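PDB 3IAL: prolyl-tRNA synthetase from Giardia lamblia ATCC 50803, which probably catalyses the ATP-dependent attachment of L-proline to tRNA(Pro), passing through the prolyl-adenylate bound in this crystal. Local coordinates for residues C378-R383 and N415-E420. Residues are numbered along the deposited sequence; the frame is centred on the assembly and turned at random.
Sequences CIVVPR and NVIKDE
Glu-420 bends at its second torsion (chi2 -67°), which sets OE1 beside the Pro-382 ring, while Ile-417, with chi1 -56° and chi2 -47°, reaches Val-380 CG2 with its tip CD1. The two pairs illustrate how a helix settles on a mixed beta-sheet in the anticodon-binding domain of a class II synthetase: strand 377-382, flanked in the sheet by strands 364-369 and 391-394, meets the first turn of helix 416-438. Val-380 and Pro-382, two positions apart, both turn their CB towards the helix, whereas Val-381 between them turns away. The apolar touch is light, Val-380 CG2 lying 4.3 Å from Ile-417 CD1, and no hydrogen bond joins the two segments. Leu-364 and Val-398 also pack against Ile-417, so the contact belongs to a wider buried layer. At the helix start Asn-415 is the N-cap; its OD1 receives weak bonds from Ile-417 N, at 2.8 Å, and Lys-418 N, while ND2 donates to the carbonyls of Val-398 and Lys-400. One turn after Val-416, Glu-420 OE1 has its salt-bridge partner on the neighbouring strand, Arg-391 NE, whose residue also packs against Pro-382. The same oxygen rests 4.0 Å from Pro-382 CG.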
loop_
_atom_site.group_PDB
_atom_site.type_symbol
_atom_site.label_atom_id
_atom_site.label_comp_id
_atom_site.label_asym_id
_atom_site.label_seq_id
_atom_site.Cartn_x
_atom_site.Cartn_y
_atom_site.Cartn_z
ATOM N N CYS B 378 -8.903 -11.554 35.919
ATOM C CA CYS B 378 -8.632 -10.221 35.392
ATOM C C CYS B 378 -9.950 -9.591 34.937
ATOM O O CYS B 378 -10.961 -10.275 34.810
ATOM C CB CYS B 378 -7.635 -10.274 34.235
ATOM S SG CYS B 378 -8.255 -11.106 32.772
ATOM N N ILE B 379 -9.930 -8.284 34.706
ATOM C CA ILE B 379 -11.123 -7.553 34.316
ATOM C C ILE B 379 -11.006 -7.176 32.847
ATOM O O ILE B 379 -10.018 -6.560 32.441
ATOM C CB ILE B 379 -11.313 -6.293 35.181
ATOM C CG1 ILE B 379 -11.419 -6.685 36.658
ATOM C CG2 ILE B 379 -12.549 -5.524 34.763
ATOM C CD1 ILE B 379 -10.064 -6.855 37.343
ATOM N N VAL B 380 -12.010 -7.568 32.064
ATOM C CA VAL B 380 -12.059 -7.301 30.636
ATOM C C VAL B 380 -13.271 -6.419 30.337
ATOM O O VAL B 380 -14.399 -6.778 30.658
ATOM C CB VAL B 380 -12.139 -8.613 29.821
ATOM C CG1 VAL B 380 -12.150 -8.320 28.333
ATOM C CG2 VAL B 380 -10.974 -9.531 30.169
ATOM N N VAL B 381 -13.024 -5.265 29.721
ATOM C CA VAL B 381 -14.051 -4.249 29.501
ATOM C C VAL B 381 -14.103 -3.888 28.017
ATOM O O VAL B 381 -13.138 -3.338 27.495
ATOM C CB VAL B 381 -13.743 -2.975 30.320
ATOM C CG1 VAL B 381 -14.849 -1.924 30.141
ATOM C CG2 VAL B 381 -13.549 -3.323 31.812
ATOM N N PRO B 382 -15.212 -4.223 27.326
ATOM C CA PRO B 382 -15.355 -3.795 25.934
ATOM C C PRO B 382 -15.714 -2.315 25.839
ATOM O O PRO B 382 -16.333 -1.769 26.751
ATOM C CB PRO B 382 -16.503 -4.668 25.390
ATOM C CG PRO B 382 -16.867 -5.611 26.479
ATOM C CD PRO B 382 -16.352 -5.046 27.756
ATOM N N ARG B 383 -15.339 -1.694 24.730
ATOM C CA ARG B 383 -15.431 -0.245 24.563
ATOM C C ARG B 383 -16.865 0.291 24.444
ATOM O O ARG B 383 -17.154 1.382 24.922
ATOM C CB ARG B 383 -14.612 0.178 23.326
ATOM C CG ARG B 383 -14.724 1.636 22.929
ATOM C CD ARG B 383 -14.288 2.588 24.038
ATOM N NE ARG B 383 -14.422 3.970 23.602
ATOM C CZ ARG B 383 -15.549 4.683 23.634
ATOM N NH1 ARG B 383 -16.687 4.170 24.109
ATOM N NH2 ARG B 383 -15.535 5.934 23.184
ATOM N N ASN B 415 -10.901 -18.592 21.445
ATOM C CA ASN B 415 -10.391 -17.975 22.664
ATOM C C ASN B 415 -11.402 -16.963 23.194
ATOM O O ASN B 415 -12.126 -16.339 22.421
ATOM C CB ASN B 415 -9.054 -17.292 22.367
ATOM C CG ASN B 415 -8.556 -16.438 23.518
ATOM O OD1 ASN B 415 -8.726 -15.218 23.515
ATOM N ND2 ASN B 415 -7.935 -17.074 24.506
ATOM N N VAL B 416 -11.441 -16.791 24.509
ATOM C CA VAL B 416 -12.413 -15.906 25.133
ATOM C C VAL B 416 -12.244 -14.445 24.685
ATOM O O VAL B 416 -13.229 -13.773 24.433
ATOM C CB VAL B 416 -12.386 -16.025 26.691
ATOM C CG1 VAL B 416 -11.141 -15.383 27.272
ATOM C CG2 VAL B 416 -13.650 -15.428 27.303
ATOM N N ILE B 417 -11.007 -13.966 24.553
ATOM C CA ILE B 417 -10.779 -12.584 24.112
ATOM C C ILE B 417 -11.246 -12.407 22.661
ATOM O O ILE B 417 -11.894 -11.418 22.333
ATOM C CB ILE B 417 -9.292 -12.140 24.263
ATOM C CG1 ILE B 417 -8.807 -12.312 25.707
ATOM C CG2 ILE B 417 -9.128 -10.693 23.838
ATOM C CD1 ILE B 417 -9.756 -11.760 26.757
ATOM N N LYS B 418 -10.935 -13.379 21.808
ATOM C CA LYS B 418 -11.513 -13.428 20.471
ATOM C C LYS B 418 -13.050 -13.407 20.546
ATOM O O LYS B 418 -13.682 -12.568 19.904
ATOM C CB LYS B 418 -11.009 -14.654 19.693
ATOM C CG LYS B 418 -11.778 -14.930 18.409
ATOM C CD LYS B 418 -11.017 -15.851 17.460
ATOM C CE LYS B 418 -11.844 -16.144 16.204
ATOM N NZ LYS B 418 -13.056 -16.971 16.501
ATOM N N ASP B 419 -13.644 -14.308 21.335
ATOM C CA ASP B 419 -15.110 -14.323 21.516
ATOM C C ASP B 419 -15.650 -12.943 21.896
ATOM O O ASP B 419 -16.696 -12.523 21.400
ATOM C CB ASP B 419 -15.550 -15.324 22.589
ATOM C CG ASP B 419 -15.270 -16.769 22.212
ATOM O OD1 ASP B 419 -15.440 -17.141 21.039
ATOM O OD2 ASP B 419 -14.888 -17.542 23.109
ATOM N N GLU B 420 -14.932 -12.247 22.775
ATOM C CA GLU B 420 -15.330 -10.909 23.213
ATOM C C GLU B 420 -15.246 -9.890 22.083
ATOM O O GLU B 420 -16.108 -9.012 21.976
ATOM C CB GLU B 420 -14.484 -10.449 24.410
ATOM C CG GLU B 420 -14.816 -11.153 25.715
ATOM C CD GLU B 420 -16.201 -10.811 26.237
ATOM O OE1 GLU B 420 -16.563 -9.618 26.272
ATOM O OE2 GLU B 420 -16.933 -11.744 26.629
#